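Local coordinates for protein phytase (Debaryomyces castellii, PDB 2GFI) that hydrolyses phytate (inositol hexakisphosphate) as a 3-phytase of the histidine acid phosphatase family, at residues 160-163 with 167-170; 194-199 with 204-209; 325-330 with 441-446. All coordinates share one frame; numbering follows the deposited sequence.

Contact 1: residues 160-163 with 167-170; sequences VFTS and RVYQ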
ATOM      1  N   VAL A 160      18.983 -17.843  26.269  1.00 25.46           N
ATOM      2  CA  VAL A 160      17.599 -17.533  25.969  1.00 24.81           C
ATOM      3  C   VAL A 160      16.869 -17.825  27.266  1.00 24.53           C
ATOM      4  O   VAL A 160      17.185 -18.770  27.935  1.00 25.60           O
ATOM      5  CB  VAL A 160      17.092 -18.346  24.736  1.00 24.34           C
ATOM      6  CG1 VAL A 160      15.616 -18.255  24.591  1.00 23.58           C
ATOM      7  CG2 VAL A 160      17.766 -17.854  23.444  1.00 23.52           C
ATOM      8  N   PHE A 161      15.964 -16.966  27.672  1.00 24.39           N
ATOM      9  CA  PHE A 161      15.184 -17.224  28.852  1.00 24.56           C
ATOM     10  C   PHE A 161      13.738 -17.335  28.393  1.00 25.50           C
ATOM     11  O   PHE A 161      13.214 -16.455  27.679  1.00 25.91           O
ATOM     12  CB  PHE A 161      15.407 -16.124  29.902  1.00 24.29           C
ATOM     13  CG  PHE A 161      16.864 -15.884  30.199  1.00 22.98           C
ATOM     14  CD1 PHE A 161      17.478 -16.518  31.269  1.00 22.88           C
ATOM     15  CD2 PHE A 161      17.625 -15.107  29.357  1.00 22.15           C
ATOM     16  CE1 PHE A 161      18.824 -16.350  31.511  1.00 22.31           C
ATOM     17  CE2 PHE A 161      18.977 -14.941  29.579  1.00 25.30           C
ATOM     18  CZ  PHE A 161      19.581 -15.557  30.671  1.00 23.36           C
ATOM     19  N   THR A 162      13.124 -18.450  28.761  1.00 25.41           N
ATOM     20  CA  THR A 162      11.766 -18.714  28.407  1.00 25.67           C
ATOM     21  C   THR A 162      11.057 -19.414  29.555  1.00 26.40           C
ATOM     22  O   THR A 162      11.698 -20.113  30.324  1.00 26.65           O
ATOM     23  CB  THR A 162      11.719 -19.592  27.139  1.00 25.11           C
ATOM     24  OG1 THR A 162      10.351 -19.904  26.867  1.00 22.89           O
ATOM     25  CG2 THR A 162      12.350 -20.918  27.379  1.00 24.88           C
ATOM     26  N   SER A 163       9.743 -19.222  29.677  1.00 26.57           N
ATOM     27  CA  SER A 163       8.968 -20.030  30.609  1.00 26.70           C
ATOM     28  C   SER A 163       8.746 -21.403  29.982  1.00 26.48           C
ATOM     29  O   SER A 163       9.093 -21.634  28.829  1.00 26.84           O
ATOM     30  CB  SER A 163       7.638 -19.359  31.001  1.00 27.03           C
ATOM     31  OG  SER A 163       6.602 -19.768  30.123  1.00 26.29           O
ATOM     32  N   ARG A 167       4.116 -23.279  23.965  1.00 23.32           N
ATOM     33  CA  ARG A 167       4.038 -22.237  22.947  1.00 22.54           C
ATOM     34  C   ARG A 167       5.124 -21.166  23.189  1.00 22.16           C
ATOM     35  O   ARG A 167       5.714 -20.689  22.248  1.00 21.58           O
ATOM     36  CB  ARG A 167       2.607 -21.617  22.883  1.00 21.97           C
ATOM     37  CG  ARG A 167       2.166 -20.972  24.164  1.00 21.55           C
ATOM     38  CD  ARG A 167       0.906 -20.079  24.112  1.00 22.64           C
ATOM     39  NE  ARG A 167      -0.167 -20.948  24.440  1.00 28.09           N
ATOM     40  CZ  ARG A 167      -1.037 -20.833  25.418  1.00 24.36           C
ATOM     41  NH1 ARG A 167      -1.102 -19.803  26.231  1.00 26.07           N
ATOM     42  NH2 ARG A 167      -1.914 -21.788  25.522  1.00 30.03           N
ATOM     43  N   VAL A 168       5.373 -20.803  24.455  1.00 22.50           N
ATOM     44  CA  VAL A 168       6.353 -19.782  24.811  1.00 22.80           C
ATOM     45  C   VAL A 168       7.757 -20.298  24.468  1.00 23.42           C
ATOM     46  O   VAL A 168       8.602 -19.599  23.859  1.00 24.11           O
ATOM     47  CB  VAL A 168       6.294 -19.460  26.310  1.00 22.77           C
ATOM     48  CG1 VAL A 168       7.459 -18.637  26.731  1.00 21.45           C
ATOM     49  CG2 VAL A 168       5.001 -18.715  26.682  1.00 23.76           C
ATOM     50  N   TYR A 169       7.989 -21.538  24.863  1.00 22.74           N
ATOM     51  CA  TYR A 169       9.256 -22.155  24.688  1.00 22.53           C
ATOM     52  C   TYR A 169       9.546 -22.268  23.199  1.00 22.19           C
ATOM     53  O   TYR A 169      10.678 -22.029  22.748  1.00 22.76           O
ATOM     54  CB  TYR A 169       9.285 -23.546  25.336  1.00 22.08           C
ATOM     55  CG  TYR A 169      10.526 -24.297  24.931  1.00 21.84           C
ATOM     56  CD1 TYR A 169      11.756 -24.072  25.572  1.00 22.72           C
ATOM     57  CD2 TYR A 169      10.489 -25.192  23.880  1.00 21.48           C
ATOM     58  CE1 TYR A 169      12.917 -24.749  25.172  1.00 19.75           C
ATOM     59  CE2 TYR A 169      11.620 -25.845  23.478  1.00 22.43           C
ATOM     60  CZ  TYR A 169      12.816 -25.631  24.135  1.00 21.70           C
ATOM     61  OH  TYR A 169      13.901 -26.327  23.699  1.00 22.74           O
ATOM     62  N   GLN A 170       8.527 -22.648  22.442  1.00 21.10           N
ATOM     63  CA  GLN A 170       8.702 -22.831  21.009  1.00 20.34           C
ATOM     64  C   GLN A 170       8.988 -21.487  20.342  1.00 19.10           C
ATOM     65  O   GLN A 170       9.851 -21.379  19.506  1.00 19.83           O
ATOM     66  CB  GLN A 170       7.496 -23.535  20.378  1.00 19.72           C
ATOM     67  CG  GLN A 170       7.751 -23.894  18.948  1.00 19.34           C
ATOM     68  CD  GLN A 170       6.737 -24.862  18.419  1.00 21.34           C
ATOM     69  OE1 GLN A 170       5.539 -24.636  18.571  1.00 18.76           O
ATOM     70  NE2 GLN A 170       7.209 -25.939  17.762  1.00 17.71           N
TER
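Thr162 meets the helix with both branches of its side chain. Its OG1 comes within 3.2 Å of Val168 CG1 and faces the backbone carbon Tyr169 CA, so across the contact OG1 lies against the valine methyl and the helix backbone. The methyl branch approaches the tyrosine ring at its edge, near the ring plane, with 3.7 Å between Thr162 CG2 and Tyr169 CD1. Ser163 adds a second oxygen beside the same valine methyl, Ser163 OG lying 3.7 Å from Val168 CG1.

What fixes the threonine is a bond inside the strand: OG1 donates to Ser163 O over 2.9 Å, in the carbonyl plane and on a lone pair (C=O...donor angle 130°). A first torsion of 176° turns OG1 away from its own backbone N and to the carbonyl side, from where it reaches Ser163 O. Replacing Thr162 with an alanine removes OG1 and CG2, which would probably leave Ser163 O without this donor and open a gap against Val168 and the tyrosine edge.

Farther out, Phe330 of strand 326-331 packs on both Thr162 and Val168. Strand 158-163 and helix 166-180 begin a beta-alpha-beta unit completed by strand 189-194. Since no hydrogen bond crosses between the segments, strand and helix are joined here by van der Waals packing, while Thr162 OG1 is spent on Ser163 O and Ser163 OG on Glu196.

Contact 2: residues 194-199 with 204-209; sequences ISEDAD and SLTPRD. With NAG (2-acetamido-2-deoxy-beta-D-glucopyranose), chain D.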
ATOM      1  N   ILE A 194      12.463 -21.530  32.602  1.00 29.26           N
ATOM      2  CA  ILE A 194      12.177 -21.096  33.937  1.00 29.03           C
ATOM      3  C   ILE A 194      10.749 -21.504  34.202  1.00 29.26           C
ATOM      4  O   ILE A 194       9.797 -21.072  33.509  1.00 28.91           O
ATOM      5  CB  ILE A 194      12.370 -19.565  34.000  1.00 29.11           C
ATOM      6  CG1 ILE A 194      13.833 -19.240  33.706  1.00 30.18           C
ATOM      7  CG2 ILE A 194      11.994 -19.003  35.339  1.00 28.19           C
ATOM      8  CD1 ILE A 194      13.925 -18.076  32.810  1.00 33.65           C
ATOM      9  N   SER A 195      10.605 -22.341  35.217  1.00 28.68           N
ATOM     10  CA  SER A 195       9.360 -22.982  35.487  1.00 28.77           C
ATOM     11  C   SER A 195       8.296 -21.945  35.856  1.00 28.86           C
ATOM     12  O   SER A 195       8.579 -20.892  36.465  1.00 28.10           O
ATOM     13  CB  SER A 195       9.551 -24.038  36.579  1.00 28.87           C
ATOM     14  OG  SER A 195       8.302 -24.421  37.157  1.00 29.53           O
ATOM     15  N   GLU A 196       7.069 -22.264  35.482  1.00 29.16           N
ATOM     16  CA  GLU A 196       5.927 -21.444  35.878  1.00 30.88           C
ATOM     17  C   GLU A 196       5.359 -21.826  37.253  1.00 31.79           C
ATOM     18  O   GLU A 196       4.412 -21.199  37.755  1.00 31.30           O
ATOM     19  CB  GLU A 196       4.843 -21.493  34.801  1.00 30.19           C
ATOM     20  CG  GLU A 196       5.296 -20.910  33.482  1.00 29.76           C
ATOM     21  CD  GLU A 196       4.172 -20.807  32.486  1.00 30.14           C
ATOM     22  OE1 GLU A 196       3.007 -21.054  32.870  1.00 29.04           O
ATOM     23  OE2 GLU A 196       4.454 -20.475  31.319  1.00 30.04           O
ATOM     24  N   ASP A 197       5.945 -22.858  37.850  1.00 33.59           N
ATOM     25  CA  ASP A 197       5.636 -23.225  39.227  1.00 35.12           C
ATOM     26  C   ASP A 197       5.684 -22.016  40.151  1.00 34.92           C
ATOM     27  O   ASP A 197       6.620 -21.200  40.117  1.00 34.28           O
ATOM     28  CB  ASP A 197       6.579 -24.326  39.737  1.00 36.22           C
ATOM     29  CG  ASP A 197       6.327 -25.679  39.076  1.00 39.52           C
ATOM     30  OD1 ASP A 197       5.269 -25.832  38.405  1.00 43.78           O
ATOM     31  OD2 ASP A 197       7.130 -26.648  39.155  1.00 42.97           O
ATOM     32  N   ALA A 198       4.636 -21.913  40.956  1.00 35.35           N
ATOM     33  CA  ALA A 198       4.535 -20.937  42.013  1.00 36.38           C
ATOM     34  C   ALA A 198       5.728 -20.959  42.976  1.00 37.11           C
ATOM     35  O   ALA A 198       6.043 -19.927  43.578  1.00 36.81           O
ATOM     36  CB  ALA A 198       3.235 -21.137  42.768  1.00 36.37           C
ATOM     37  N   ASP A 199       6.408 -22.104  43.118  1.00 38.08           N
ATOM     38  CA  ASP A 199       7.546 -22.178  44.065  1.00 39.18           C
ATOM     39  C   ASP A 199       8.770 -21.410  43.559  1.00 38.75           C
ATOM     40  O   ASP A 199       9.796 -21.323  44.248  1.00 38.98           O
ATOM     41  CB  ASP A 199       7.899 -23.631  44.466  1.00 40.01           C
ATOM     42  CG  ASP A 199       8.255 -24.520  43.274  1.00 42.38           C
ATOM     43  OD1 ASP A 199       8.492 -24.006  42.155  1.00 46.29           O
ATOM     44  OD2 ASP A 199       8.335 -25.766  43.366  1.00 46.12           O
ATOM     45  N   SER A 204      11.388 -15.881  38.190  1.00 33.48           N
ATOM     46  CA  SER A 204      10.323 -16.411  37.330  1.00 32.36           C
ATOM     47  C   SER A 204      10.093 -15.432  36.192  1.00 31.37           C
ATOM     48  O   SER A 204      10.239 -14.224  36.368  1.00 30.92           O
ATOM     49  CB  SER A 204       9.041 -16.501  38.144  1.00 31.90           C
ATOM     50  OG  SER A 204       8.007 -17.104  37.408  1.00 32.24           O
ATOM     51  N   LEU A 205       9.750 -15.963  35.028  1.00 30.76           N
ATOM     52  CA  LEU A 205       9.228 -15.139  33.930  1.00 29.73           C
ATOM     53  C   LEU A 205       7.720 -15.003  34.058  1.00 29.78           C
ATOM     54  O   LEU A 205       7.092 -14.259  33.321  1.00 30.44           O
ATOM     55  CB  LEU A 205       9.637 -15.715  32.573  1.00 28.75           C
ATOM     56  CG  LEU A 205      11.070 -15.388  32.178  1.00 26.46           C
ATOM     57  CD1 LEU A 205      11.482 -16.175  30.979  1.00 23.14           C
ATOM     58  CD2 LEU A 205      11.314 -13.850  32.002  1.00 22.64           C
ATOM     59  N   THR A 206       7.151 -15.726  35.015  1.00 29.83           N
ATOM     60  CA  THR A 206       5.728 -15.645  35.333  1.00 29.84           C
ATOM     61  C   THR A 206       5.556 -15.430  36.845  1.00 30.15           C
ATOM     62  O   THR A 206       4.956 -16.257  37.503  1.00 30.07           O
ATOM     63  CB  THR A 206       4.979 -16.954  34.901  1.00 29.75           C
ATOM     64  OG1 THR A 206       5.594 -18.105  35.516  1.00 29.40           O
ATOM     65  CG2 THR A 206       5.118 -17.219  33.405  1.00 27.65           C
ATOM     66  N   PRO A 207       6.079 -14.332  37.396  1.00 30.83           N
ATOM     67  CA  PRO A 207       6.038 -14.111  38.853  1.00 31.07           C
ATOM     68  C   PRO A 207       4.627 -14.034  39.443  1.00 32.00           C
ATOM     69  O   PRO A 207       4.451 -14.219  40.665  1.00 33.01           O
ATOM     70  CB  PRO A 207       6.767 -12.781  39.031  1.00 31.05           C
ATOM     71  CG  PRO A 207       6.640 -12.106  37.678  1.00 30.99           C
ATOM     72  CD  PRO A 207       6.753 -13.225  36.684  1.00 30.38           C
ATOM     73  N   ARG A 208       3.617 -13.788  38.611  1.00 31.87           N
ATOM     74  CA  ARG A 208       2.254 -13.805  39.130  1.00 32.08           C
ATOM     75  C   ARG A 208       1.887 -15.190  39.686  1.00 32.81           C
ATOM     76  O   ARG A 208       0.995 -15.285  40.517  1.00 33.48           O
ATOM     77  CB  ARG A 208       1.251 -13.415  38.043  1.00 31.03           C
ATOM     78  CG  ARG A 208       1.101 -14.465  36.976  1.00 29.90           C
ATOM     79  CD  ARG A 208       0.505 -13.975  35.722  1.00 29.21           C
ATOM     80  NE  ARG A 208       1.051 -14.707  34.589  1.00 30.40           N
ATOM     81  CZ  ARG A 208       0.443 -15.725  33.999  1.00 30.36           C
ATOM     82  NH1 ARG A 208      -0.754 -16.115  34.433  1.00 28.75           N
ATOM     83  NH2 ARG A 208       1.033 -16.341  32.975  1.00 29.92           N
ATOM     84  N   ASP A 209       2.540 -16.244  39.183  1.00 33.06           N
ATOM     85  CA  ASP A 209       2.246 -17.615  39.572  1.00 34.39           C
ATOM     86  C   ASP A 209       2.550 -17.873  41.067  1.00 35.21           C
ATOM     87  O   ASP A 209       1.795 -18.568  41.754  1.00 34.90           O
ATOM     88  CB  ASP A 209       3.049 -18.594  38.699  1.00 34.59           C
ATOM     89  CG  ASP A 209       2.525 -18.683  37.271  1.00 34.94           C
ATOM     90  OD1 ASP A 209       1.473 -18.105  36.955  1.00 34.98           O
ATOM     91  OD2 ASP A 209       3.102 -19.319  36.383  1.00 36.22           O
TER
HETATM   92  C1  NAG D 801       7.092 -21.748  48.002  1.00 58.23           C
HETATM   93  C2  NAG D 801       6.744 -21.808  49.503  1.00 61.33           C
HETATM   94  C3  NAG D 801       5.759 -22.919  49.894  1.00 62.00           C
HETATM   95  C4  NAG D 801       4.659 -23.114  48.836  1.00 61.57           C
HETATM   96  C5  NAG D 801       5.358 -23.272  47.476  1.00 59.91           C
HETATM   97  C6  NAG D 801       4.463 -23.794  46.340  1.00 60.29           C
HETATM   98  C7  NAG D 801       8.367 -21.040  51.131  1.00 61.63           C
HETATM   99  C8  NAG D 801       9.756 -21.157  51.697  1.00 65.62           C
HETATM  100  N2  NAG D 801       7.954 -21.988  50.285  1.00 63.36           N
HETATM  101  O3  NAG D 801       5.221 -22.632  51.175  1.00 63.43           O
HETATM  102  O4  NAG D 801       3.827 -24.224  49.132  1.00 61.55           O
HETATM  103  O5  NAG D 801       5.971 -22.026  47.170  1.00 58.59           O
HETATM  104  O6  NAG D 801       3.374 -22.934  46.088  1.00 56.83           O
HETATM  105  O7  NAG D 801       7.653 -20.096  51.447  1.00 65.10           O
HETATM  106  O   HOH W   1       8.608 -18.493  34.313  1.00 26.62           O
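Ile194 and Leu205 supply the apolar part of the contact: their side chains cross at about a right angle, and Ile194 CD1 sits 3.6 Å from Leu205 CD1. The CG2 branch of Ile194 rests against the backbone at Ser204. Glu196 likewise crosses Thr206 nearly perpendicularly, laying its aliphatic CG 3.5 Å from Thr206 OG1 and close to CG2; its extended chain carries OE2 onward to a hydrogen bond with Ser163. Ala198 CB is pressed against Asp209 O, 3.1 Å away, a tight fit.

The polar contacts centre on Thr206 and Asp209. Thr206 OG1 donates to Asp209 OD2 over 2.9 Å, from well above the carboxylate plane (60° out of it). The same Asp209 OD2 is 2.7 Å from Glu196 O. Separately, Glu196 OE1 lies 3.9 Å from Asp209 OD2, a proximity of two acids that would probably raise the proton affinity of one of them. The charge of Arg208 is shared: Asp209 OD1 lies over a guanidinium face in a long pairing without a directed N-H, whereas NE forms a salt bridge with Asp335.

One water ties the segments together, accepting from Leu205 N and donating to Ile194 O (3.0 Å) and to Thr206 OG1.

Within each segment a serine closes an ST turn: Ser195 OG accepts from Asp197 N, and Ser204 OG from Thr206 N. At the outer end the sugar O5 of the glycan approaches Asp199 CA to 3.5 Å. Together these features describe a folded loop following strand 189-194, its two arms running side by side in the same chain direction and bridged by water, with a glycan attached elsewhere on the protein lying beside Ala198 and Asp199.

Contact 3: residues 325-330 with 441-446; sequences KIWLSF and TFYWDY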
ATOM      1  N   LYS A 325      25.147  -8.969  26.315  1.00 29.27           N
ATOM      2  CA  LYS A 325      24.490  -7.690  26.101  1.00 28.38           C
ATOM      3  C   LYS A 325      23.070  -7.855  25.538  1.00 27.31           C
ATOM      4  O   LYS A 325      22.362  -6.881  25.392  1.00 26.63           O
ATOM      5  CB  LYS A 325      25.331  -6.837  25.142  1.00 28.36           C
ATOM      6  CG  LYS A 325      26.832  -6.815  25.427  1.00 29.10           C
ATOM      7  CD  LYS A 325      27.099  -6.145  26.771  1.00 30.71           C
ATOM      8  CE  LYS A 325      28.575  -5.823  26.949  1.00 30.09           C
ATOM      9  NZ  LYS A 325      28.777  -5.205  28.291  1.00 30.63           N
ATOM     10  N   ILE A 326      22.684  -9.079  25.197  1.00 26.69           N
ATOM     11  CA  ILE A 326      21.403  -9.343  24.553  1.00 26.77           C
ATOM     12  C   ILE A 326      20.592 -10.257  25.433  1.00 27.07           C
ATOM     13  O   ILE A 326      20.943 -11.430  25.630  1.00 27.38           O
ATOM     14  CB  ILE A 326      21.607  -9.955  23.149  1.00 26.82           C
ATOM     15  CG1 ILE A 326      22.366  -8.990  22.258  1.00 26.11           C
ATOM     16  CG2 ILE A 326      20.296 -10.282  22.492  1.00 27.15           C
ATOM     17  CD1 ILE A 326      22.914  -9.663  20.993  1.00 26.42           C
ATOM     18  N   TRP A 327      19.514  -9.700  25.981  1.00 27.21           N
ATOM     19  CA  TRP A 327      18.626 -10.398  26.883  1.00 27.51           C
ATOM     20  C   TRP A 327      17.350 -10.743  26.128  1.00 27.29           C
ATOM     21  O   TRP A 327      16.699  -9.852  25.583  1.00 26.90           O
ATOM     22  CB  TRP A 327      18.371  -9.529  28.121  1.00 28.60           C
ATOM     23  CG  TRP A 327      19.697  -9.215  28.731  1.00 29.58           C
ATOM     24  CD1 TRP A 327      20.385  -8.040  28.656  1.00 29.01           C
ATOM     25  CD2 TRP A 327      20.550 -10.140  29.423  1.00 29.54           C
ATOM     26  NE1 TRP A 327      21.603  -8.171  29.277  1.00 29.12           N
ATOM     27  CE2 TRP A 327      21.732  -9.448  29.760  1.00 30.76           C
ATOM     28  CE3 TRP A 327      20.425 -11.483  29.811  1.00 29.09           C
ATOM     29  CZ2 TRP A 327      22.796 -10.057  30.478  1.00 30.28           C
ATOM     30  CZ3 TRP A 327      21.481 -12.085  30.516  1.00 29.34           C
ATOM     31  CH2 TRP A 327      22.641 -11.368  30.840  1.00 29.63           C
ATOM     32  N   LEU A 328      17.047 -12.043  26.071  1.00 25.84           N
ATOM     33  CA  LEU A 328      15.928 -12.588  25.337  1.00 24.38           C
ATOM     34  C   LEU A 328      15.058 -13.405  26.285  1.00 24.63           C
ATOM     35  O   LEU A 328      15.431 -14.510  26.704  1.00 23.35           O
ATOM     36  CB  LEU A 328      16.426 -13.470  24.189  1.00 23.22           C
ATOM     37  CG  LEU A 328      17.481 -12.862  23.265  1.00 22.48           C
ATOM     38  CD1 LEU A 328      18.007 -13.909  22.304  1.00 20.74           C
ATOM     39  CD2 LEU A 328      16.905 -11.653  22.489  1.00 20.75           C
ATOM     40  N   SER A 329      13.882 -12.851  26.596  1.00 24.73           N
ATOM     41  CA  SER A 329      12.945 -13.445  27.545  1.00 24.17           C
ATOM     42  C   SER A 329      11.601 -13.599  26.863  1.00 23.93           C
ATOM     43  O   SER A 329      11.102 -12.670  26.228  1.00 23.04           O
ATOM     44  CB  SER A 329      12.749 -12.551  28.780  1.00 23.87           C
ATOM     45  OG  SER A 329      13.970 -12.352  29.437  1.00 24.77           O
ATOM     46  N   PHE A 330      11.005 -14.765  27.081  1.00 24.06           N
ATOM     47  CA  PHE A 330       9.794 -15.204  26.425  1.00 23.63           C
ATOM     48  C   PHE A 330       8.830 -15.673  27.484  1.00 24.03           C
ATOM     49  O   PHE A 330       9.189 -16.481  28.320  1.00 23.88           O
ATOM     50  CB  PHE A 330      10.127 -16.336  25.469  1.00 22.60           C
ATOM     51  CG  PHE A 330      10.980 -15.902  24.350  1.00 22.18           C
ATOM     52  CD1 PHE A 330      10.409 -15.446  23.171  1.00 20.32           C
ATOM     53  CD2 PHE A 330      12.368 -15.886  24.490  1.00 21.11           C
ATOM     54  CE1 PHE A 330      11.198 -15.008  22.148  1.00 19.68           C
ATOM     55  CE2 PHE A 330      13.167 -15.447  23.474  1.00 20.55           C
ATOM     56  CZ  PHE A 330      12.581 -15.002  22.293  1.00 21.44           C
ATOM     57  N   THR A 441      17.011 -13.954  39.841  1.00 31.55           N
ATOM     58  CA  THR A 441      18.424 -14.244  39.750  1.00 30.92           C
ATOM     59  C   THR A 441      18.742 -15.003  38.476  1.00 31.08           C
ATOM     60  O   THR A 441      19.916 -15.150  38.141  1.00 31.17           O
ATOM     61  CB  THR A 441      18.937 -15.057  41.001  1.00 30.87           C
ATOM     62  OG1 THR A 441      18.273 -16.330  41.080  1.00 28.45           O
ATOM     63  CG2 THR A 441      18.579 -14.330  42.337  1.00 31.83           C
ATOM     64  N   PHE A 442      17.723 -15.504  37.764  1.00 31.34           N
ATOM     65  CA  PHE A 442      17.985 -16.409  36.629  1.00 31.73           C
ATOM     66  C   PHE A 442      18.856 -15.780  35.525  1.00 32.35           C
ATOM     67  O   PHE A 442      19.555 -16.502  34.839  1.00 32.12           O
ATOM     68  CB  PHE A 442      16.696 -17.092  36.080  1.00 31.93           C
ATOM     69  CG  PHE A 442      15.687 -16.133  35.484  1.00 31.84           C
ATOM     70  CD1 PHE A 442      15.892 -15.576  34.223  1.00 31.05           C
ATOM     71  CD2 PHE A 442      14.550 -15.765  36.205  1.00 31.88           C
ATOM     72  CE1 PHE A 442      14.975 -14.683  33.685  1.00 30.44           C
ATOM     73  CE2 PHE A 442      13.617 -14.852  35.681  1.00 33.89           C
ATOM     74  CZ  PHE A 442      13.843 -14.309  34.403  1.00 31.89           C
ATOM     75  N   TYR A 443      18.827 -14.451  35.348  1.00 33.23           N
ATOM     76  CA  TYR A 443      19.713 -13.818  34.339  1.00 33.95           C
ATOM     77  C   TYR A 443      21.203 -13.922  34.712  1.00 35.16           C
ATOM     78  O   TYR A 443      22.076 -13.837  33.830  1.00 34.87           O
ATOM     79  CB  TYR A 443      19.357 -12.344  34.019  1.00 33.47           C
ATOM     80  CG  TYR A 443      17.962 -12.101  33.458  1.00 31.89           C
ATOM     81  CD1 TYR A 443      17.609 -12.553  32.188  1.00 30.43           C
ATOM     82  CD2 TYR A 443      17.003 -11.403  34.200  1.00 31.49           C
ATOM     83  CE1 TYR A 443      16.342 -12.330  31.677  1.00 29.69           C
ATOM     84  CE2 TYR A 443      15.719 -11.183  33.698  1.00 30.54           C
ATOM     85  CZ  TYR A 443      15.403 -11.652  32.438  1.00 30.97           C
ATOM     86  OH  TYR A 443      14.146 -11.457  31.933  1.00 30.83           O
ATOM     87  N   TRP A 444      21.487 -14.109  36.004  1.00 36.15           N
ATOM     88  CA  TRP A 444      22.866 -14.182  36.484  1.00 37.31           C
ATOM     89  C   TRP A 444      23.338 -15.578  36.923  1.00 38.11           C
ATOM     90  O   TRP A 444      24.505 -15.943  36.738  1.00 39.18           O
ATOM     91  CB  TRP A 444      23.072 -13.153  37.601  1.00 37.45           C
ATOM     92  CG  TRP A 444      22.717 -11.793  37.116  1.00 36.87           C
ATOM     93  CD1 TRP A 444      23.511 -10.938  36.392  1.00 36.14           C
ATOM     94  CD2 TRP A 444      21.462 -11.135  37.280  1.00 36.30           C
ATOM     95  NE1 TRP A 444      22.821  -9.777  36.106  1.00 35.92           N
ATOM     96  CE2 TRP A 444      21.559  -9.872  36.637  1.00 37.11           C
ATOM     97  CE3 TRP A 444      20.261 -11.475  37.909  1.00 34.85           C
ATOM     98  CZ2 TRP A 444      20.494  -8.964  36.600  1.00 35.53           C
ATOM     99  CZ3 TRP A 444      19.219 -10.579  37.868  1.00 36.91           C
ATOM    100  CH2 TRP A 444      19.341  -9.331  37.216  1.00 35.45           C
ATOM    101  N   ASP A 445      22.447 -16.374  37.482  1.00 38.54           N
ATOM    102  CA  ASP A 445      22.867 -17.655  38.021  1.00 38.67           C
ATOM    103  C   ASP A 445      22.497 -18.821  37.137  1.00 38.77           C
ATOM    104  O   ASP A 445      22.522 -19.964  37.595  1.00 39.12           O
ATOM    105  CB  ASP A 445      22.275 -17.847  39.418  1.00 39.08           C
ATOM    106  CG  ASP A 445      20.752 -17.978  39.416  1.00 39.92           C
ATOM    107  OD1 ASP A 445      20.124 -18.184  38.334  1.00 40.74           O
ATOM    108  OD2 ASP A 445      20.099 -17.898  40.473  1.00 39.57           O
ATOM    109  N   TYR A 446      22.129 -18.542  35.883  1.00 38.64           N
ATOM    110  CA  TYR A 446      21.668 -19.586  34.954  1.00 38.62           C
ATOM    111  C   TYR A 446      22.796 -20.532  34.501  1.00 40.06           C
ATOM    112  O   TYR A 446      22.540 -21.639  33.982  1.00 39.55           O
ATOM    113  CB  TYR A 446      20.952 -18.983  33.731  1.00 36.89           C
ATOM    114  CG  TYR A 446      21.878 -18.287  32.748  1.00 34.67           C
ATOM    115  CD1 TYR A 446      22.514 -18.990  31.718  1.00 32.07           C
ATOM    116  CD2 TYR A 446      22.116 -16.924  32.855  1.00 32.96           C
ATOM    117  CE1 TYR A 446      23.364 -18.337  30.829  1.00 31.91           C
ATOM    118  CE2 TYR A 446      22.946 -16.266  31.971  1.00 31.88           C
ATOM    119  CZ  TYR A 446      23.576 -16.963  30.978  1.00 32.85           C
ATOM    120  OH  TYR A 446      24.427 -16.254  30.147  1.00 34.32           O
TER
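The CA atoms of Trp327, on a beta strand, and Tyr443, on a weakly bonded helical turn, are 8.3 Å apart, a separation spanned by side chains. Tyr443 reaches across to Ser329, and its OH forms a hydrogen bond of 2.7 Å with Ser329 OG in which either hydroxyl could be the donor. The serine oxygen lies at the edge of the tyrosine ring and in its plane. With Ser329 CB and Tyr443 CB both directed across the contact, a first torsion of -60° in each residue sets the serine OG and the tyrosine ring trans to their own carbonyl carbons, where the two hydroxyls meet.

Trp327 packs beside the same ring at an oblique angle, the planes 77° apart and the centroids separated by 5.8 Å. The nearest carbons are Trp327 CE3 and Tyr443 CD1, at 3.8 Å, while Trp327 CZ3 reaches Tyr443 O at a similar range. From within its own segment, Phe442 CE1 lies over one face of the tyrosine ring. Thr441 O holds the turn together by accepting from Trp444 N (2.8 Å) and Asp445 N.

Strand 326-331 runs parallel to both strand 59-69 and strand 158-163, bonded to each. Phe67 of the former touches Ser329 and Tyr443, Phe161 of the latter meets Tyr443 and Tyr446 edge-to-face, and Leu316 of helix 302-318 packs on Trp327, Tyr443 and Trp444.

In the fold
Contacts 1 and 3 share one sheet: Phe161 N bonds to Leu328 O (2.7 Å) and Phe161 O to Phe330 N, tying strand 158-163 to strand 326-331. Contact 2 continues from the other neighbour of strand 158-163, with Thr162 O 2.8 Å from Ile194 N and Ser163 OG 2.6 Å from Glu196 OE2. Phe442 closes the set, its ring packing on Ile194 and Leu205. The centres lie about 12 to 15 Å apart. Toward the predicted catalytic site, the side chain of Val168 is about 4 Å from that of the nucleophile His70, Glu196 about 8 Å, and Ser329 about 12 Å; that of Thr206 is about 9 Å from that of Asp333, the predicted proton donor.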